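Putative cytochrome P450 120 (Synechocystis sp., PDB 2VE3) binds heme and retinoic acid and probably acts as a monooxygenase of the cytochrome P450 family. Local coordinates at residues Phe174-Ile178 against Leu252-Glu257; Glu257-Ser261 against Thr427-Arg431. One frame throughout, in Å; residues are numbered along the deposited sequence.

Contact 1. Residues Phe174-Ile178 against Leu252-Glu257; sequences FETYI and LFAGHE. With HEM (protoporphyrin IX containing Fe), chain C; REA (retinoic acid), chain D.
H256 carries its ring anti to the backbone N (chi1 169°), while E175 sets CG beside its own N (chi1 -60°) and bends at chi2. These turns bring imidazole and carboxylate together. H256 NE2 donates to E175 OE1 over 2.9 Å. The bond is nearly straight (175°), and the oxygen lies in the ring plane. Outside the two segments, T151 bonds H256 ND1 and R148 forms a salt bridge with E175 OE2, so both groups are fixed at two points.

I178 fills the ground beside this bond. Its CD1 is 3.6 Å from H256 CD2, and its CG2 lies 3.5 Å from E257 OE1, which R148 also binds. The F174 ring points at helix 241-272, with F253 CB at its edge, in plane, and CE1 3.5 Å from F253 CA. Its CZ stands 3.6 Å from L252 CB. F253 CD1 is 3.9 Å from I178 CG1, and F253 CZ is 3.7 Å from C7 of retinoic acid.

A leucine in place of H256 would probably leave E175 OE1 without this donor and T151 without its imidazole partner.

The helices cross almost at right angles. F174, L252, I178 and F253 make the apolar part, and F253 alone of these lines the retinoic acid pocket. On the polar side, R148 bridges E175 and E257 and probably offsets the repulsion of the two carboxylates. The H256 N-H adds to this on E175.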
loop_
_atom_site.group_PDB
_atom_site.type_symbol
_atom_site.label_atom_id
_atom_site.label_comp_id
_atom_site.label_asym_id
_atom_site.label_seq_id
_atom_site.Cartn_x
_atom_site.Cartn_y
_atom_site.Cartn_z
ATOM N N PHE A 174 8.394 12.744 6.806
ATOM C CA PHE A 174 7.700 11.755 5.994
ATOM C C PHE A 174 6.212 12.033 5.846
ATOM O O PHE A 174 5.645 11.851 4.774
ATOM C CB PHE A 174 7.927 10.349 6.538
ATOM C CG PHE A 174 8.645 9.452 5.580
ATOM C CD1 PHE A 174 7.934 8.754 4.607
ATOM C CD2 PHE A 174 10.024 9.314 5.628
ATOM C CE1 PHE A 174 8.587 7.925 3.710
ATOM C CE2 PHE A 174 10.691 8.479 4.730
ATOM C CZ PHE A 174 9.968 7.790 3.767
ATOM N N GLU A 175 5.597 12.504 6.917
ATOM C CA GLU A 175 4.179 12.850 6.922
ATOM C C GLU A 175 3.866 13.964 5.937
ATOM O O GLU A 175 2.881 13.892 5.197
ATOM C CB GLU A 175 3.726 13.203 8.343
ATOM C CG GLU A 175 3.930 12.048 9.309
ATOM C CD GLU A 175 2.998 10.877 9.013
ATOM O OE1 GLU A 175 3.422 9.876 8.367
ATOM O OE2 GLU A 175 1.829 10.972 9.424
ATOM N N THR A 176 4.736 14.976 5.924
ATOM C CA THR A 176 4.690 16.063 4.946
ATOM C C THR A 176 5.007 15.592 3.507
ATOM O O THR A 176 4.331 15.976 2.553
ATOM C CB THR A 176 5.679 17.178 5.366
ATOM O OG1 THR A 176 5.413 17.534 6.729
ATOM C CG2 THR A 176 5.535 18.396 4.491
ATOM N N TYR A 177 6.045 14.777 3.360
ATOM C CA TYR A 177 6.389 14.156 2.075
ATOM C C TYR A 177 5.165 13.420 1.473
ATOM O O TYR A 177 4.755 13.695 0.351
ATOM C CB TYR A 177 7.579 13.215 2.285
ATOM C CG TYR A 177 7.942 12.355 1.097
ATOM C CD1 TYR A 177 8.648 12.884 0.019
ATOM C CD2 TYR A 177 7.584 11.005 1.054
ATOM C CE1 TYR A 177 8.967 12.105 -1.067
ATOM C CE2 TYR A 177 7.910 10.217 -0.032
ATOM C CZ TYR A 177 8.592 10.775 -1.093
ATOM O OH TYR A 177 8.929 9.991 -2.176
ATOM N N ILE A 178 4.571 12.525 2.254
ATOM C CA ILE A 178 3.381 11.762 1.850
ATOM C C ILE A 178 2.189 12.623 1.375
ATOM O O ILE A 178 1.569 12.312 0.350
ATOM C CB ILE A 178 2.946 10.778 2.967
ATOM C CG1 ILE A 178 3.978 9.652 3.107
ATOM C CG2 ILE A 178 1.541 10.212 2.690
ATOM C CD1 ILE A 178 3.695 8.684 4.263
ATOM N N LEU A 252 10.610 2.685 2.724
ATOM C CA LEU A 252 10.067 3.327 3.928
ATOM C C LEU A 252 8.685 3.946 3.703
ATOM O O LEU A 252 7.850 3.890 4.581
ATOM C CB LEU A 252 11.020 4.412 4.460
ATOM C CG LEU A 252 12.402 4.022 4.966
ATOM C CD1 LEU A 252 13.271 5.269 4.976
ATOM C CD2 LEU A 252 12.320 3.372 6.362
ATOM N N PHE A 253 8.452 4.584 2.555
ATOM C CA PHE A 253 7.107 5.077 2.247
ATOM C C PHE A 253 6.081 3.917 2.105
ATOM O O PHE A 253 5.018 3.929 2.753
ATOM C CB PHE A 253 7.112 6.010 1.024
ATOM C CG PHE A 253 5.794 6.058 0.289
ATOM C CD1 PHE A 253 4.633 6.499 0.925
ATOM C CD2 PHE A 253 5.715 5.652 -1.034
ATOM C CE1 PHE A 253 3.413 6.510 0.251
ATOM C CE2 PHE A 253 4.508 5.673 -1.706
ATOM C CZ PHE A 253 3.355 6.097 -1.058
ATOM N N ALA A 254 6.400 2.920 1.281
ATOM C CA ALA A 254 5.482 1.813 1.064
ATOM C C ALA A 254 5.229 1.003 2.344
ATOM O O ALA A 254 4.096 0.581 2.616
ATOM C CB ALA A 254 5.976 0.923 -0.058
ATOM N N GLY A 255 6.278 0.810 3.146
ATOM C CA GLY A 255 6.183 -0.016 4.352
ATOM C C GLY A 255 5.376 0.665 5.438
ATOM O O GLY A 255 4.848 0.020 6.350
ATOM N N HIS A 256 5.318 1.988 5.328
ATOM C CA HIS A 256 4.686 2.870 6.289
ATOM C C HIS A 256 3.242 3.198 5.863
ATOM O O HIS A 256 2.306 2.899 6.590
ATOM C CB HIS A 256 5.545 4.142 6.442
ATOM C CG HIS A 256 4.885 5.241 7.207
ATOM N ND1 HIS A 256 4.155 5.018 8.354
ATOM C CD2 HIS A 256 4.857 6.576 6.993
ATOM C CE1 HIS A 256 3.706 6.172 8.814
ATOM N NE2 HIS A 256 4.121 7.132 8.004
ATOM N N GLU A 257 3.062 3.810 4.693
ATOM C CA GLU A 257 1.717 4.272 4.294
ATOM C C GLU A 257 0.699 3.125 4.094
ATOM O O GLU A 257 -0.400 3.151 4.639
ATOM C CB GLU A 257 1.791 5.148 3.045
ATOM C CG GLU A 257 0.435 5.709 2.569
ATOM C CD GLU A 257 -0.185 6.770 3.504
ATOM O OE1 GLU A 257 0.509 7.291 4.416
ATOM O OE2 GLU A 257 -1.384 7.074 3.306
HETATM C CHA HEM C . 3.847 -2.279 -5.810
HETATM C CHB HEM C . -0.079 -2.649 -2.966
HETATM C CHC HEM C . 2.772 -2.969 0.963
HETATM C CHD HEM C . 6.640 -2.047 -1.768
HETATM C C1A HEM C . 2.520 -2.368 -5.408
HETATM C C2A HEM C . 1.339 -2.357 -6.252
HETATM C C3A HEM C . 0.260 -2.477 -5.454
HETATM C C4A HEM C . 0.722 -2.540 -4.090
HETATM C CMA HEM C . -1.224 -2.512 -5.867
HETATM C CAA HEM C . 1.347 -2.284 -7.797
HETATM C CBA HEM C . 1.230 -0.857 -8.324
HETATM C CGA HEM C . 1.425 -0.912 -9.824
HETATM O O1A HEM C . 0.574 -1.559 -10.502
HETATM O O2A HEM C . 2.419 -0.316 -10.336
HETATM C C1B HEM C . 0.350 -2.810 -1.663
HETATM C C2B HEM C . -0.483 -3.106 -0.505
HETATM C C3B HEM C . 0.310 -3.203 0.582
HETATM C C4B HEM C . 1.660 -2.964 0.141
HETATM C CMB HEM C . -2.016 -3.285 -0.563
HETATM C CAB HEM C . -0.073 -3.482 2.071
HETATM C CBB HEM C . -1.067 -4.306 2.439
HETATM C C1C HEM C . 4.081 -2.799 0.581
HETATM C C2C HEM C . 5.248 -2.900 1.434
HETATM C C3C HEM C . 6.328 -2.646 0.683
HETATM C C4C HEM C . 5.860 -2.359 -0.674
HETATM C CMC HEM C . 5.222 -3.280 2.940
HETATM C CAC HEM C . 7.818 -2.673 1.131
HETATM C CBC HEM C . 8.378 -1.735 1.903
HETATM C C1D HEM C . 6.236 -1.937 -3.083
HETATM C C2D HEM C . 7.088 -1.488 -4.152
HETATM C C3D HEM C . 6.226 -1.549 -5.417
HETATM C C4D HEM C . 4.938 -2.060 -4.985
HETATM C CMD HEM C . 8.565 -1.030 -4.031
HETATM C CAD HEM C . 6.629 -1.174 -6.862
HETATM C CBD HEM C . 6.818 -2.468 -7.651
HETATM C CGD HEM C . 7.248 -2.168 -9.067
HETATM O O1D HEM C . 7.683 -3.129 -9.750
HETATM O O2D HEM C . 7.170 -0.991 -9.531
HETATM N NA HEM C . 2.105 -2.480 -4.103
HETATM N NB HEM C . 1.653 -2.713 -1.227
HETATM N NC HEM C . 4.483 -2.457 -0.699
HETATM N ND HEM C . 4.985 -2.279 -3.605
HETATM FE FE HEM C . 3.330 -2.778 -2.397
HETATM C C1 REA D . 3.087 1.919 -3.639
HETATM C C2 REA D . 4.570 1.694 -3.914
HETATM C C3 REA D . 4.893 2.033 -5.370
HETATM C C4 REA D . 4.713 3.530 -5.609
HETATM C C5 REA D . 3.445 4.080 -4.990
HETATM C C6 REA D . 2.691 3.344 -4.068
HETATM C C7 REA D . 1.494 3.973 -3.496
HETATM C C8 REA D . 0.265 4.047 -4.287
HETATM C C9 REA D . -0.871 4.821 -3.745
HETATM C C10 REA D . -1.858 5.247 -4.715
HETATM C C11 REA D . -3.294 5.142 -4.523
HETATM C C12 REA D . -4.022 5.226 -5.789
HETATM C C13 REA D . -5.192 6.080 -5.982
HETATM C C14 REA D . -5.816 5.915 -7.235
HETATM C C15 REA D . -7.222 6.157 -7.499
HETATM C C16 REA D . 2.243 0.919 -4.452
HETATM C C17 REA D . 2.874 1.692 -2.142
HETATM C C18 REA D . 3.029 5.476 -5.386
HETATM C C19 REA D . -0.998 5.197 -2.288
HETATM C C20 REA D . -5.648 7.051 -4.924
HETATM O O1 REA D . -7.999 6.472 -6.582
HETATM O O2 REA D . -7.659 6.051 -8.655
#

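Contact 2. Residues Glu257-Ser261 against Thr427-Arg431; sequences ETLTS and TPSPR. With HEM (protoporphyrin IX containing Fe), chain C; REA (retinoic acid), chain D.
P430 O is approached by S261 and by a water. S261 OG lies 3.0 Å from P430 O, close enough for a hydrogen bond, which it probably makes. The water donates to P430 O over 3.2 Å and also, weakly, to S261 O. It thus forms a loose bridge between the two backbone oxygens. S261 holds OG anti to its backbone N (chi1 -176°), which turns the hydroxyl to the proline. Its CB also packs 3.7 Å from S429 CB.

One turn earlier, E257 OE2 reaches toward the residues just before P430 and meets carbon atoms. It is 3.3 Å from P428 CD and 3.3 Å from S429 CB. The polar partner of this carboxylate is R148, at OE1. S429 OG bonds P317 O, outside the two segments. The cis peptide before P428 belongs to the bend that brings this loop to the helix.

Both segments also touch the ligands. T258 CG2 is 3.4 Å from C17 of retinoic acid, and its OG1 bonds A254 O beside the heme. T258 is the threonine of AGHET, this protein's version of the (A/G)Gx(D/E)T motif of P450s. P428 O lies 3.7 Å from C11 of retinoic acid.

R431 pairs through its backbone with V425, closing the small hairpin of strands 424-426 and 430-432. The hairpin turn lies against helix 241-272, with I178 of helix 170-181 packing on P428 and Y144 of helix 143-159 touching R431.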
loop_
_atom_site.group_PDB
_atom_site.type_symbol
_atom_site.label_atom_id
_atom_site.label_comp_id
_atom_site.label_asym_id
_atom_site.label_seq_id
_atom_site.Cartn_x
_atom_site.Cartn_y
_atom_site.Cartn_z
ATOM N N GLU A 257 3.062 3.810 4.693
ATOM C CA GLU A 257 1.717 4.272 4.294
ATOM C C GLU A 257 0.699 3.125 4.094
ATOM O O GLU A 257 -0.400 3.151 4.639
ATOM C CB GLU A 257 1.791 5.148 3.045
ATOM C CG GLU A 257 0.435 5.709 2.569
ATOM C CD GLU A 257 -0.185 6.770 3.504
ATOM O OE1 GLU A 257 0.509 7.291 4.416
ATOM O OE2 GLU A 257 -1.384 7.074 3.306
ATOM N N THR A 258 1.078 2.106 3.336
ATOM C CA THR A 258 0.115 1.047 3.021
ATOM C C THR A 258 -0.325 0.354 4.315
ATOM O O THR A 258 -1.509 0.084 4.514
ATOM C CB THR A 258 0.704 0.019 1.988
ATOM O OG1 THR A 258 1.826 -0.663 2.560
ATOM C CG2 THR A 258 1.163 0.737 0.697
ATOM N N LEU A 259 0.635 0.103 5.207
ATOM C CA LEU A 259 0.331 -0.601 6.447
ATOM C C LEU A 259 -0.495 0.212 7.414
ATOM O O LEU A 259 -1.288 -0.344 8.154
ATOM C CB LEU A 259 1.597 -1.165 7.103
ATOM C CG LEU A 259 1.753 -2.548 6.477
ATOM C CD1 LEU A 259 3.145 -2.792 5.954
ATOM C CD2 LEU A 259 1.231 -3.657 7.426
ATOM N N THR A 260 -0.307 1.530 7.420
ATOM C CA THR A 260 -1.207 2.420 8.159
ATOM C C THR A 260 -2.681 2.210 7.765
ATOM O O THR A 260 -3.535 2.049 8.618
ATOM C CB THR A 260 -0.821 3.874 7.941
ATOM O OG1 THR A 260 0.403 4.146 8.649
ATOM C CG2 THR A 260 -1.911 4.770 8.456
ATOM N N SER A 261 -2.959 2.223 6.469
ATOM C CA SER A 261 -4.292 1.935 5.946
ATOM C C SER A 261 -4.796 0.506 6.301
ATOM O O SER A 261 -5.886 0.357 6.869
ATOM C CB SER A 261 -4.339 2.207 4.442
ATOM O OG SER A 261 -5.643 2.021 3.935
ATOM N N THR A 427 -6.325 10.102 1.089
ATOM C CA THR A 427 -5.264 11.084 0.772
ATOM C C THR A 427 -3.837 10.657 1.201
ATOM O O THR A 427 -3.245 11.257 2.112
ATOM C CB THR A 427 -5.544 12.471 1.408
ATOM O OG1 THR A 427 -5.626 12.320 2.835
ATOM C CG2 THR A 427 -6.838 13.098 0.864
ATOM N N PRO A 428 -3.249 9.673 0.515
ATOM C CA PRO A 428 -3.715 8.943 -0.641
ATOM C C PRO A 428 -4.176 7.493 -0.377
ATOM O O PRO A 428 -4.320 6.731 -1.337
ATOM C CB PRO A 428 -2.460 8.932 -1.509
ATOM C CG PRO A 428 -1.322 8.817 -0.504
ATOM C CD PRO A 428 -1.870 9.282 0.851
ATOM N N SER A 429 -4.411 7.138 0.893
ATOM C CA SER A 429 -4.882 5.804 1.320
ATOM C C SER A 429 -6.135 5.896 2.181
ATOM O O SER A 429 -6.279 6.852 2.935
ATOM C CB SER A 429 -3.803 5.117 2.164
ATOM O OG SER A 429 -3.031 4.248 1.379
ATOM N N PRO A 430 -7.038 4.890 2.106
ATOM C CA PRO A 430 -8.225 4.923 2.983
ATOM C C PRO A 430 -7.926 5.132 4.471
ATOM O O PRO A 430 -7.090 4.446 5.036
ATOM C CB PRO A 430 -8.888 3.558 2.741
ATOM C CG PRO A 430 -8.452 3.158 1.390
ATOM C CD PRO A 430 -7.051 3.704 1.221
ATOM N N ARG A 431 -8.613 6.101 5.084
ATOM C CA ARG A 431 -8.573 6.337 6.539
ATOM C C ARG A 431 -9.962 6.789 6.984
ATOM O O ARG A 431 -10.660 7.441 6.215
ATOM C CB ARG A 431 -7.508 7.387 6.917
ATOM C CG ARG A 431 -7.673 8.755 6.245
ATOM C CD ARG A 431 -6.458 9.694 6.391
ATOM N NE ARG A 431 -6.632 10.853 5.492
ATOM C CZ ARG A 431 -7.095 12.046 5.883
ATOM N NH1 ARG A 431 -7.380 12.254 7.171
ATOM N NH2 ARG A 431 -7.257 13.036 4.998
HETATM C CHA HEM C . 3.847 -2.279 -5.810
HETATM C CHB HEM C . -0.079 -2.649 -2.966
HETATM C CHC HEM C . 2.772 -2.969 0.963
HETATM C CHD HEM C . 6.640 -2.047 -1.768
HETATM C C1A HEM C . 2.520 -2.368 -5.408
HETATM C C2A HEM C . 1.339 -2.357 -6.252
HETATM C C3A HEM C . 0.260 -2.477 -5.454
HETATM C C4A HEM C . 0.722 -2.540 -4.090
HETATM C CMA HEM C . -1.224 -2.512 -5.867
HETATM C CAA HEM C . 1.347 -2.284 -7.797
HETATM C CBA HEM C . 1.230 -0.857 -8.324
HETATM C CGA HEM C . 1.425 -0.912 -9.824
HETATM O O1A HEM C . 0.574 -1.559 -10.502
HETATM O O2A HEM C . 2.419 -0.316 -10.336
HETATM C C1B HEM C . 0.350 -2.810 -1.663
HETATM C C2B HEM C . -0.483 -3.106 -0.505
HETATM C C3B HEM C . 0.310 -3.203 0.582
HETATM C C4B HEM C . 1.660 -2.964 0.141
HETATM C CMB HEM C . -2.016 -3.285 -0.563
HETATM C CAB HEM C . -0.073 -3.482 2.071
HETATM C CBB HEM C . -1.067 -4.306 2.439
HETATM C C1C HEM C . 4.081 -2.799 0.581
HETATM C C2C HEM C . 5.248 -2.900 1.434
HETATM C C3C HEM C . 6.328 -2.646 0.683
HETATM C C4C HEM C . 5.860 -2.359 -0.674
HETATM C CMC HEM C . 5.222 -3.280 2.940
HETATM C CAC HEM C . 7.818 -2.673 1.131
HETATM C CBC HEM C . 8.378 -1.735 1.903
HETATM C C1D HEM C . 6.236 -1.937 -3.083
HETATM C C2D HEM C . 7.088 -1.488 -4.152
HETATM C C3D HEM C . 6.226 -1.549 -5.417
HETATM C C4D HEM C . 4.938 -2.060 -4.985
HETATM C CMD HEM C . 8.565 -1.030 -4.031
HETATM C CAD HEM C . 6.629 -1.174 -6.862
HETATM C CBD HEM C . 6.818 -2.468 -7.651
HETATM C CGD HEM C . 7.248 -2.168 -9.067
HETATM O O1D HEM C . 7.683 -3.129 -9.750
HETATM O O2D HEM C . 7.170 -0.991 -9.531
HETATM N NA HEM C . 2.105 -2.480 -4.103
HETATM N NB HEM C . 1.653 -2.713 -1.227
HETATM N NC HEM C . 4.483 -2.457 -0.699
HETATM N ND HEM C . 4.985 -2.279 -3.605
HETATM FE FE HEM C . 3.330 -2.778 -2.397
HETATM C C1 REA D . 3.087 1.919 -3.639
HETATM C C2 REA D . 4.570 1.694 -3.914
HETATM C C3 REA D . 4.893 2.033 -5.370
HETATM C C4 REA D . 4.713 3.530 -5.609
HETATM C C5 REA D . 3.445 4.080 -4.990
HETATM C C6 REA D . 2.691 3.344 -4.068
HETATM C C7 REA D . 1.494 3.973 -3.496
HETATM C C8 REA D . 0.265 4.047 -4.287
HETATM C C9 REA D . -0.871 4.821 -3.745
HETATM C C10 REA D . -1.858 5.247 -4.715
HETATM C C11 REA D . -3.294 5.142 -4.523
HETATM C C12 REA D . -4.022 5.226 -5.789
HETATM C C13 REA D . -5.192 6.080 -5.982
HETATM C C14 REA D . -5.816 5.915 -7.235
HETATM C C15 REA D . -7.222 6.157 -7.499
HETATM C C16 REA D . 2.243 0.919 -4.452
HETATM C C17 REA D . 2.874 1.692 -2.142
HETATM C C18 REA D . 3.029 5.476 -5.386
HETATM C C19 REA D . -0.998 5.197 -2.288
HETATM C C20 REA D . -5.648 7.051 -4.924
HETATM O O1 REA D . -7.999 6.472 -6.582
HETATM O O2 REA D . -7.659 6.051 -8.655
HETATM O O HOH W 1 -8.633 2.398 6.880
#

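In the fold
Contacts 1 and 2 follow one another along helix 241-272, the long helix of the P450 fold that runs over the distal face of the heme, with centres about 9 Å apart. E257 belongs to both: one carboxylate oxygen faces helix 170-181 and the other faces the 427-431 loop. These two partners also meet directly, I178 CG2 lying 4.0 Å from P428 CD. The two contacts together wall one side of the retinoic acid site, F253 near the ring end of the ligand and P428 along its chain. A254 of contact 1 and T258 of contact 2 both pack against the heme. The nearest side-chain atoms of F253 and E257 are about 11 and 12 Å from the side chain of C391, the probable axial ligand of the heme iron.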